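Local coordinates for uncharacterized lipoprotein GfcB (Escherichia coli K12, PDB 2IN5), which is of unknown function but, as a membrane lipoprotein of the group 4 capsule family, may take part in capsular polysaccharide production or export, at residues T71-R75 / D95-A100; N85-N91 / W109-W115; W163-W168 / S179-A185. All coordinates share one frame; numbering follows the deposited sequence.

In the fold
The three contacts cluster within one antiparallel beta structure, their centres 12 to 14 Å apart. Along the chain 71-75 pairs with the loop 95-100, and 85-91 with 109-115 on strand 108-117, so interactions 1 and 2 interleave. Interaction 3, the hairpin of strands 161-170 and 176-182, opens after both have closed. Arg75 binds them together: its guanidinium packs on Trp109 of interaction 2 and on Phe167 of interaction 3, while Gly74 is probably hydrogen-bonded to Gln181. Interactions 2 and 3 meet where Ile113 and Trp115 pack against Gly184 and Ala185. Distant parts of the sequence thus share one packed region, most deeply buried in interactions 1 and 3.

Interaction 1: residues T71-R75 / D95-A100; sequences THNGR and DPLRNA
The guanidinium of Arg75 turns its NE-NH2 edge to the carboxylate of Asp95, whereas that of Arg98 has His72 NE2 over one face, its plane 15° from that of the imidazole. Leu97 O lies at the edge of the imidazole, and His72 CE1 rests 3.9 Å from Arg98 CA. The grip of Arg75 is side-on: NE donates almost straight to Asp95 OD2 (3.2 Å) and NH2 to Asp95 OD1 (2.9 Å). Both nitrogens come from above the carboxylate plane, which is turned 61° from the guanidinium. Bends at chi2 (70°) and chi3 fold Arg75 round the acid, and Leu97 CD1 packs 3.6 Å from Arg75 NE. The segment 71-75 carries a type I' turn, whose positive phi values suit Asn73 and Gly74. Asn73 ND2 donates to Leu97 O at 2.9 Å, within the carbonyl plane, holding the turn to the 3-10 segment; the same amide nitrogen bonds Gly174 O. Arg75 NH1 pairs with Glu152, and Arg98 NH2 with Glu57. A leucine in place of Arg75 would probably leave buried Asp95 without its two-pronged partner and Glu152 with a long, weak pair to Arg111. Acids from the loop 95-100 and strand 143-156 thus probably balance this buried positive charge.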
loop_
_atom_site.group_PDB
_atom_site.type_symbol
_atom_site.label_atom_id
_atom_site.label_comp_id
_atom_site.label_asym_id
_atom_site.label_seq_id
_atom_site.Cartn_x
_atom_site.Cartn_y
_atom_site.Cartn_z
ATOM N N THR A 71 9.049 -4.648 -4.401
ATOM C CA THR A 71 9.616 -5.587 -5.346
ATOM C C THR A 71 8.562 -6.300 -6.169
ATOM O O THR A 71 7.364 -6.188 -5.921
ATOM C CB THR A 71 10.397 -6.700 -4.604
ATOM O OG1 THR A 71 9.454 -7.554 -3.945
ATOM C CG2 THR A 71 11.352 -6.120 -3.579
ATOM N N HIS A 72 9.038 -7.016 -7.171
ATOM C CA HIS A 72 8.179 -7.866 -7.957
ATOM C C HIS A 72 9.033 -9.065 -8.321
ATOM O O HIS A 72 10.007 -8.958 -9.072
ATOM C CB HIS A 72 7.626 -7.222 -9.219
ATOM C CG HIS A 72 6.728 -8.151 -9.971
ATOM N ND1 HIS A 72 7.216 -9.126 -10.816
ATOM C CD2 HIS A 72 5.398 -8.377 -9.868
ATOM C CE1 HIS A 72 6.227 -9.912 -11.195
ATOM N NE2 HIS A 72 5.115 -9.482 -10.632
ATOM N N ASN A 73 8.667 -10.207 -7.753
ATOM C CA ASN A 73 9.387 -11.455 -7.953
ATOM C C ASN A 73 10.901 -11.317 -7.829
ATOM O O ASN A 73 11.654 -11.626 -8.766
ATOM C CB ASN A 73 9.035 -12.091 -9.299
ATOM C CG ASN A 73 9.139 -13.603 -9.248
ATOM O OD1 ASN A 73 8.853 -14.203 -8.216
ATOM N ND2 ASN A 73 9.532 -14.226 -10.357
ATOM N N GLY A 74 11.328 -10.843 -6.658
ATOM C CA GLY A 74 12.744 -10.691 -6.366
ATOM C C GLY A 74 13.430 -9.458 -6.915
ATOM O O GLY A 74 14.542 -9.130 -6.488
ATOM N N ARG A 75 12.782 -8.783 -7.864
ATOM C CA ARG A 75 13.345 -7.582 -8.470
ATOM C C ARG A 75 13.050 -6.366 -7.612
ATOM O O ARG A 75 11.903 -6.129 -7.227
ATOM C CB ARG A 75 12.754 -7.342 -9.866
ATOM C CG ARG A 75 13.328 -6.111 -10.567
ATOM C CD ARG A 75 14.777 -6.332 -10.975
ATOM N NE ARG A 75 14.872 -7.189 -12.147
ATOM C CZ ARG A 75 16.007 -7.518 -12.759
ATOM N NH1 ARG A 75 17.174 -7.070 -12.313
ATOM N NH2 ARG A 75 15.967 -8.289 -13.841
ATOM N N ASP A 95 10.320 -6.876 -17.577
ATOM C CA ASP A 95 11.344 -7.619 -16.861
ATOM C C ASP A 95 11.044 -9.111 -16.970
ATOM O O ASP A 95 9.944 -9.555 -16.660
ATOM C CB ASP A 95 11.391 -7.169 -15.401
ATOM C CG ASP A 95 12.317 -8.021 -14.549
ATOM O OD1 ASP A 95 13.320 -8.560 -15.074
ATOM O OD2 ASP A 95 12.038 -8.131 -13.337
ATOM N N PRO A 96 12.026 -9.900 -17.430
ATOM C CA PRO A 96 11.853 -11.352 -17.580
ATOM C C PRO A 96 11.401 -12.084 -16.317
ATOM O O PRO A 96 10.751 -13.122 -16.398
ATOM C CB PRO A 96 13.218 -11.821 -18.096
ATOM C CG PRO A 96 14.158 -10.736 -17.701
ATOM C CD PRO A 96 13.369 -9.474 -17.853
ATOM N N LEU A 97 11.739 -11.531 -15.155
ATOM C CA LEU A 97 11.335 -12.118 -13.895
ATOM C C LEU A 97 9.828 -12.082 -13.731
ATOM O O LEU A 97 9.288 -12.679 -12.800
ATOM C CB LEU A 97 11.995 -11.387 -12.734
ATOM C CG LEU A 97 13.508 -11.579 -12.659
ATOM C CD1 LEU A 97 14.093 -10.663 -11.597
ATOM C CD2 LEU A 97 13.807 -13.037 -12.344
ATOM N N ARG A 98 9.130 -11.377 -14.616
ATOM C CA ARG A 98 7.671 -11.337 -14.503
ATOM C C ARG A 98 7.109 -12.703 -14.857
ATOM O O ARG A 98 5.987 -13.029 -14.493
ATOM C CB ARG A 98 7.066 -10.261 -15.410
ATOM C CG ARG A 98 7.290 -8.843 -14.915
ATOM C CD ARG A 98 6.534 -7.826 -15.742
ATOM N NE ARG A 98 5.471 -7.198 -14.963
ATOM C CZ ARG A 98 4.289 -7.752 -14.728
ATOM N NH1 ARG A 98 4.006 -8.949 -15.227
ATOM N NH2 ARG A 98 3.399 -7.121 -13.972
ATOM N N ASN A 99 7.898 -13.491 -15.577
ATOM C CA ASN A 99 7.517 -14.850 -15.948
ATOM C C ASN A 99 8.808 -15.661 -15.836
ATOM O O ASN A 99 9.352 -16.135 -16.831
ATOM C CB ASN A 99 6.980 -14.895 -17.379
ATOM C CG ASN A 99 6.198 -16.172 -17.667
ATOM O OD1 ASN A 99 6.586 -17.264 -17.231
ATOM N ND2 ASN A 99 5.095 -16.042 -18.404
ATOM N N ALA A 100 9.289 -15.807 -14.605
ATOM C CA ALA A 100 10.544 -16.501 -14.315
ATOM C C ALA A 100 10.689 -17.897 -14.900
ATOM O O ALA A 100 11.793 -18.312 -15.227
ATOM C CB ALA A 100 10.772 -16.542 -12.802
HETATM O O HOH W 1 10.157 -8.189 -11.840
#

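Interaction 2: residues N85-N91 / W109-W115; sequences NLLEVTN and WTRDILW
The side chains of Asn91 and Trp109 run antiparallel alongside one another, and the indole NE1 donates to Asn91 O at 2.6 Å, the oxygen lying near the ring plane. The amide of Asn91, 47° from the indole, sends ND2 to Thr110 O at 2.7 Å, nearly along the C=O axis. An asparagine suits this bend, where phi is positive and a side-chain donor replaces the backbone pairing that has ended. Next door, Thr90 N donates to Asp112 O and Thr90 OG1 accepts from Asp112 N at 2.9 Å. With chi1 at 67°, the hydroxyl is swung to where a strand carbonyl would otherwise take that N-H. Farther along, Leu87 and Glu88 both face Leu114, a classic beta bulge: Leu114 O accepts from Leu87 N and from Glu88 N, and Leu114 N returns a bond to Glu88 O. The extra residue shifts the antiparallel register by one. Leu87 CB meets Leu114 CG at 4.0 Å, while Val89 CG2 and Ile113 CG2 lie side by side, 4.1 Å apart. In the second shell, Arg111 lays CD 3.6 Å above the centre of the Trp109 ring, and NH1 of this arginine bonds Ser128 OG. Asp112 is steadied by Thr125, and Trp115 by Glu117.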
loop_
_atom_site.group_PDB
_atom_site.type_symbol
_atom_site.label_atom_id
_atom_site.label_comp_id
_atom_site.label_asym_id
_atom_site.label_seq_id
_atom_site.Cartn_x
_atom_site.Cartn_y
_atom_site.Cartn_z
ATOM N N ASN A 85 17.966 5.526 -1.452
ATOM C CA ASN A 85 16.766 4.893 -1.983
ATOM C C ASN A 85 16.683 4.742 -3.493
ATOM O O ASN A 85 17.180 5.575 -4.242
ATOM C CB ASN A 85 15.536 5.678 -1.529
ATOM C CG ASN A 85 15.366 5.688 -0.027
ATOM O OD1 ASN A 85 15.149 4.651 0.584
ATOM N ND2 ASN A 85 15.458 6.868 0.575
ATOM N N LEU A 86 16.052 3.664 -3.938
ATOM C CA LEU A 86 15.853 3.465 -5.361
ATOM C C LEU A 86 14.541 4.218 -5.560
ATOM O O LEU A 86 13.556 3.946 -4.872
ATOM C CB LEU A 86 15.704 1.971 -5.677
ATOM C CG LEU A 86 15.235 1.575 -7.084
ATOM C CD1 LEU A 86 16.198 2.052 -8.158
ATOM C CD2 LEU A 86 15.095 0.067 -7.120
ATOM N N LEU A 87 14.521 5.173 -6.478
ATOM C CA LEU A 87 13.316 5.966 -6.663
ATOM C C LEU A 87 12.409 5.512 -7.786
ATOM O O LEU A 87 11.193 5.683 -7.720
ATOM C CB LEU A 87 13.680 7.444 -6.868
ATOM C CG LEU A 87 14.403 8.132 -5.707
ATOM C CD1 LEU A 87 14.627 9.601 -6.040
ATOM C CD2 LEU A 87 13.575 7.993 -4.428
ATOM N N GLU A 88 12.986 4.944 -8.828
ATOM C CA GLU A 88 12.158 4.504 -9.922
ATOM C C GLU A 88 12.892 3.559 -10.821
ATOM O O GLU A 88 14.116 3.575 -10.896
ATOM C CB GLU A 88 11.669 5.692 -10.771
ATOM C CG GLU A 88 10.620 5.266 -11.801
ATOM C CD GLU A 88 10.282 6.304 -12.893
ATOM O OE1 GLU A 88 9.214 6.132 -13.525
ATOM O OE2 GLU A 88 11.057 7.256 -13.144
ATOM N N VAL A 89 12.116 2.707 -11.477
ATOM C CA VAL A 89 12.637 1.773 -12.451
ATOM C C VAL A 89 11.587 1.844 -13.548
ATOM O O VAL A 89 10.395 1.734 -13.278
ATOM C CB VAL A 89 12.724 0.329 -11.918
ATOM C CG1 VAL A 89 13.298 -0.573 -13.012
ATOM C CG2 VAL A 89 13.602 0.269 -10.679
ATOM N N THR A 90 12.019 2.072 -14.778
ATOM C CA THR A 90 11.068 2.153 -15.878
ATOM C C THR A 90 10.967 0.819 -16.602
ATOM O O THR A 90 11.744 -0.107 -16.338
ATOM C CB THR A 90 11.479 3.217 -16.930
ATOM O OG1 THR A 90 12.678 2.794 -17.585
ATOM C CG2 THR A 90 11.710 4.570 -16.274
ATOM N N ASN A 91 9.999 0.736 -17.514
ATOM C CA ASN A 91 9.793 -0.449 -18.346
ATOM C C ASN A 91 9.930 -1.728 -17.513
ATOM O O ASN A 91 10.533 -2.715 -17.948
ATOM C CB ASN A 91 10.819 -0.412 -19.486
ATOM C CG ASN A 91 10.548 -1.439 -20.575
ATOM O OD1 ASN A 91 9.405 -1.626 -21.013
ATOM N ND2 ASN A 91 11.607 -2.085 -21.044
ATOM N N TRP A 109 16.690 -7.065 -21.423
ATOM C CA TRP A 109 15.784 -6.075 -20.853
ATOM C C TRP A 109 16.489 -4.744 -20.752
ATOM O O TRP A 109 17.648 -4.666 -20.351
ATOM C CB TRP A 109 15.302 -6.517 -19.471
ATOM C CG TRP A 109 14.411 -5.519 -18.784
ATOM C CD1 TRP A 109 13.460 -4.736 -19.362
ATOM C CD2 TRP A 109 14.348 -5.253 -17.380
ATOM N NE1 TRP A 109 12.802 -4.002 -18.406
ATOM C CE2 TRP A 109 13.327 -4.303 -17.178
ATOM C CE3 TRP A 109 15.053 -5.732 -16.271
ATOM C CZ2 TRP A 109 12.989 -3.820 -15.908
ATOM C CZ3 TRP A 109 14.718 -5.253 -15.007
ATOM C CH2 TRP A 109 13.691 -4.305 -14.839
ATOM N N THR A 110 15.781 -3.694 -21.134
ATOM C CA THR A 110 16.334 -2.356 -21.099
ATOM C C THR A 110 15.415 -1.451 -20.295
ATOM O O THR A 110 14.199 -1.454 -20.477
ATOM C CB THR A 110 16.528 -1.802 -22.537
ATOM O OG1 THR A 110 17.666 -2.435 -23.136
ATOM C CG2 THR A 110 16.749 -0.295 -22.521
ATOM N N ARG A 111 16.003 -0.694 -19.379
ATOM C CA ARG A 111 15.225 0.211 -18.551
ATOM C C ARG A 111 16.129 1.268 -17.948
ATOM O O ARG A 111 17.358 1.187 -18.046
ATOM C CB ARG A 111 14.517 -0.566 -17.431
ATOM C CG ARG A 111 15.429 -1.115 -16.338
ATOM C CD ARG A 111 16.415 -2.125 -16.883
ATOM N NE ARG A 111 17.012 -2.912 -15.814
ATOM C CZ ARG A 111 17.813 -3.954 -16.009
ATOM N NH1 ARG A 111 18.122 -4.346 -17.239
ATOM N NH2 ARG A 111 18.306 -4.610 -14.970
ATOM N N ASP A 112 15.522 2.279 -17.345
ATOM C CA ASP A 112 16.302 3.323 -16.702
ATOM C C ASP A 112 15.968 3.259 -15.210
ATOM O O ASP A 112 14.884 2.817 -14.835
ATOM C CB ASP A 112 15.937 4.710 -17.266
ATOM C CG ASP A 112 16.242 4.852 -18.756
ATOM O OD1 ASP A 112 17.405 4.636 -19.172
ATOM O OD2 ASP A 112 15.308 5.196 -19.514
ATOM N N ILE A 113 16.904 3.664 -14.361
ATOM C CA ILE A 113 16.645 3.674 -12.924
ATOM C C ILE A 113 16.988 5.052 -12.389
ATOM O O ILE A 113 17.798 5.777 -12.972
ATOM C CB ILE A 113 17.488 2.597 -12.134
ATOM C CG1 ILE A 113 18.981 2.807 -12.362
ATOM C CG2 ILE A 113 17.114 1.181 -12.583
ATOM C CD1 ILE A 113 19.823 1.895 -11.527
ATOM N N LEU A 114 16.356 5.403 -11.275
ATOM C CA LEU A 114 16.575 6.681 -10.617
ATOM C C LEU A 114 16.786 6.390 -9.147
ATOM O O LEU A 114 15.907 5.828 -8.505
ATOM C CB LEU A 114 15.344 7.575 -10.775
ATOM C CG LEU A 114 15.377 8.957 -10.106
ATOM C CD1 LEU A 114 16.514 9.797 -10.656
ATOM C CD2 LEU A 114 14.051 9.632 -10.325
ATOM N N TRP A 115 17.933 6.763 -8.601
ATOM C CA TRP A 115 18.164 6.500 -7.188
ATOM C C TRP A 115 18.895 7.664 -6.505
ATOM O O TRP A 115 19.582 8.445 -7.163
ATOM C CB TRP A 115 18.948 5.193 -7.048
ATOM C CG TRP A 115 20.420 5.298 -7.288
ATOM C CD1 TRP A 115 21.391 5.388 -6.336
ATOM C CD2 TRP A 115 21.094 5.323 -8.554
ATOM N NE1 TRP A 115 22.632 5.468 -6.926
ATOM C CE2 TRP A 115 22.480 5.427 -8.286
ATOM C CE3 TRP A 115 20.665 5.264 -9.888
ATOM C CZ2 TRP A 115 23.436 5.475 -9.294
ATOM C CZ3 TRP A 115 21.612 5.313 -10.895
ATOM C CH2 TRP A 115 22.987 5.418 -10.592
#

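Interaction 3: residues W163-W168 / S179-A185; sequences WQNTFW and SRQMLGA
Met182, a selenomethionine in this crystal, lies across the indole of Trp163. Its CB stands 3.7 Å from Trp163 NE1. CG comes over the face of the five-membered ring, 3.2 Å from Trp163 NE1, in a close CH-pi contact. SE sits obliquely, 5.1 Å from the centroid of that ring, a Met-aromatic contact, and CE ends 4.3 Å from Trp163 CB. Two like turns, chi1 and chi2 both -65°, carry the chain obliquely over the indole, with CG above the five-membered ring. A flexible, polarisable side chain suits this place, since it can mould itself to a broad flat surface. Ala185 covers the same face farther out, its CA 3.6 Å from Trp163 CH2 and its CB pointing away, so that the backbone itself lies on the ring. At the edge of the indole, Asn165 OD1 takes weak hydrogen bonds from Trp163 NE1 and Met182 N, while its ND2 is held by Glu152. The hairpin itself is pinned by the antiparallel hydrogen-bonded pair Thr166 and Arg180, with Thr166 N to Arg180 O at 2.9 Å and Arg180 N to Thr166 O at 2.8 Å. Arg180 lays CG and NH1 along the edge of Trp168, and Thr166 CG2 covers a face of that ring. Shared by two weak donors and steadied through the Glu152 bond, the amide of Asn165 ties the indole to the backbone of strand 176-182.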
loop_
_atom_site.group_PDB
_atom_site.type_symbol
_atom_site.label_atom_id
_atom_site.label_comp_id
_atom_site.label_asym_id
_atom_site.label_seq_id
_atom_site.Cartn_x
_atom_site.Cartn_y
_atom_site.Cartn_z
ATOM N N TRP A 163 27.995 -5.076 -14.082
ATOM C CA TRP A 163 28.013 -5.957 -12.933
ATOM C C TRP A 163 27.069 -7.117 -13.215
ATOM O O TRP A 163 26.383 -7.135 -14.241
ATOM C CB TRP A 163 27.565 -5.199 -11.687
ATOM C CG TRP A 163 26.137 -4.742 -11.721
ATOM C CD1 TRP A 163 25.078 -5.313 -11.071
ATOM C CD2 TRP A 163 25.619 -3.590 -12.398
ATOM N NE1 TRP A 163 23.933 -4.581 -11.293
ATOM C CE2 TRP A 163 24.238 -3.517 -12.103
ATOM C CE3 TRP A 163 26.187 -2.608 -13.225
ATOM C CZ2 TRP A 163 23.415 -2.496 -12.601
ATOM C CZ3 TRP A 163 25.366 -1.592 -13.721
ATOM C CH2 TRP A 163 23.995 -1.546 -13.404
ATOM N N GLN A 164 27.037 -8.081 -12.301
ATOM C CA GLN A 164 26.180 -9.255 -12.446
ATOM C C GLN A 164 25.228 -9.427 -11.271
ATOM O O GLN A 164 25.633 -9.298 -10.125
ATOM C CB GLN A 164 27.050 -10.511 -12.576
ATOM C CG GLN A 164 26.303 -11.833 -12.366
ATOM C CD GLN A 164 27.244 -13.027 -12.279
ATOM O OE1 GLN A 164 27.602 -13.629 -13.293
ATOM N NE2 GLN A 164 27.667 -13.360 -11.058
ATOM N N ASN A 165 23.957 -9.683 -11.566
ATOM C CA ASN A 165 22.960 -9.940 -10.529
ATOM C C ASN A 165 22.650 -11.419 -10.655
ATOM O O ASN A 165 22.830 -12.003 -11.721
ATOM C CB ASN A 165 21.656 -9.173 -10.762
ATOM C CG ASN A 165 21.838 -7.666 -10.748
ATOM O OD1 ASN A 165 22.468 -7.107 -9.848
ATOM N ND2 ASN A 165 21.264 -6.996 -11.739
ATOM N N THR A 166 22.171 -12.029 -9.579
ATOM C CA THR A 166 21.840 -13.446 -9.611
ATOM C C THR A 166 20.463 -13.650 -9.002
ATOM O O THR A 166 20.122 -13.029 -7.999
ATOM C CB THR A 166 22.890 -14.274 -8.836
ATOM O OG1 THR A 166 24.198 -13.975 -9.342
ATOM C CG2 THR A 166 22.633 -15.766 -9.011
ATOM N N PHE A 167 19.666 -14.515 -9.625
ATOM C CA PHE A 167 18.315 -14.798 -9.152
ATOM C C PHE A 167 18.082 -16.305 -9.076
ATOM O O PHE A 167 18.218 -17.009 -10.073
ATOM C CB PHE A 167 17.288 -14.167 -10.104
ATOM C CG PHE A 167 17.412 -12.676 -10.232
ATOM C CD1 PHE A 167 16.839 -11.832 -9.286
ATOM C CD2 PHE A 167 18.147 -12.115 -11.274
ATOM C CE1 PHE A 167 16.998 -10.447 -9.371
ATOM C CE2 PHE A 167 18.313 -10.739 -11.368
ATOM C CZ PHE A 167 17.736 -9.898 -10.411
ATOM N N TRP A 168 17.738 -16.789 -7.887
ATOM C CA TRP A 168 17.461 -18.207 -7.658
ATOM C C TRP A 168 15.967 -18.448 -7.760
ATOM O O TRP A 168 15.206 -18.069 -6.866
ATOM C CB TRP A 168 17.949 -18.609 -6.281
ATOM C CG TRP A 168 19.420 -18.749 -6.227
ATOM C CD1 TRP A 168 20.139 -19.884 -6.449
ATOM C CD2 TRP A 168 20.370 -17.716 -5.938
ATOM N NE1 TRP A 168 21.483 -19.626 -6.311
ATOM C CE2 TRP A 168 21.652 -18.303 -5.993
ATOM C CE3 TRP A 168 20.262 -16.350 -5.631
ATOM C CZ2 TRP A 168 22.821 -17.574 -5.753
ATOM C CZ3 TRP A 168 21.431 -15.623 -5.390
ATOM C CH2 TRP A 168 22.690 -16.239 -5.451
ATOM N N SER A 179 17.824 -13.520 -4.191
ATOM C CA SER A 179 18.292 -12.646 -5.252
ATOM C C SER A 179 19.455 -11.783 -4.792
ATOM O O SER A 179 19.547 -11.440 -3.617
ATOM C CB SER A 179 17.151 -11.742 -5.714
ATOM O OG SER A 179 16.771 -10.861 -4.672
ATOM N N ARG A 180 20.355 -11.467 -5.716
ATOM C CA ARG A 180 21.480 -10.594 -5.423
ATOM C C ARG A 180 21.490 -9.556 -6.536
ATOM O O ARG A 180 21.598 -9.912 -7.713
ATOM C CB ARG A 180 22.813 -11.346 -5.431
ATOM C CG ARG A 180 22.872 -12.568 -4.520
ATOM C CD ARG A 180 24.196 -12.639 -3.773
ATOM N NE ARG A 180 25.336 -12.336 -4.633
ATOM C CZ ARG A 180 25.808 -13.138 -5.586
ATOM N NH1 ARG A 180 25.242 -14.318 -5.815
ATOM N NH2 ARG A 180 26.848 -12.753 -6.317
ATOM N N GLN A 181 21.375 -8.280 -6.171
ATOM C CA GLN A 181 21.365 -7.198 -7.157
ATOM C C GLN A 181 21.849 -5.881 -6.577
ATOM O O GLN A 181 22.030 -5.756 -5.378
ATOM C CB GLN A 181 19.949 -7.014 -7.717
ATOM C CG GLN A 181 18.932 -6.528 -6.700
ATOM C CD GLN A 181 17.503 -6.839 -7.114
ATOM O OE1 GLN A 181 17.021 -6.390 -8.161
ATOM N NE2 GLN A 181 16.819 -7.622 -6.293
HETATM N N MSE A 182 22.050 -4.893 -7.442
HETATM C CA MSE A 182 22.492 -3.572 -7.014
HETATM C C MSE A 182 21.282 -2.687 -6.807
HETATM O O MSE A 182 20.239 -2.890 -7.431
HETATM C CB MSE A 182 23.394 -2.942 -8.075
HETATM C CG MSE A 182 24.688 -3.678 -8.284
HETATM SE SE MSE A 182 25.817 -3.628 -6.721
HETATM C CE MSE A 182 27.517 -3.952 -7.563
ATOM N N LEU A 183 21.410 -1.697 -5.934
ATOM C CA LEU A 183 20.296 -0.797 -5.695
ATOM C C LEU A 183 20.346 0.338 -6.722
ATOM O O LEU A 183 19.325 0.910 -7.091
ATOM C CB LEU A 183 20.360 -0.268 -4.261
ATOM C CG LEU A 183 19.301 0.727 -3.806
ATOM C CD1 LEU A 183 19.151 0.649 -2.303
ATOM C CD2 LEU A 183 19.709 2.142 -4.249
ATOM N N GLY A 184 21.548 0.646 -7.186
ATOM C CA GLY A 184 21.714 1.682 -8.181
ATOM C C GLY A 184 22.502 1.069 -9.316
ATOM O O GLY A 184 22.564 -0.155 -9.435
ATOM N N ALA A 185 23.108 1.905 -10.149
ATOM C CA ALA A 185 23.898 1.406 -11.261
ATOM C C ALA A 185 25.220 0.839 -10.741
ATOM O O ALA A 185 26.155 1.584 -10.444
ATOM C CB ALA A 185 24.156 2.520 -12.257
HETATM O O HOH W 2 20.432 -4.487 -10.193
#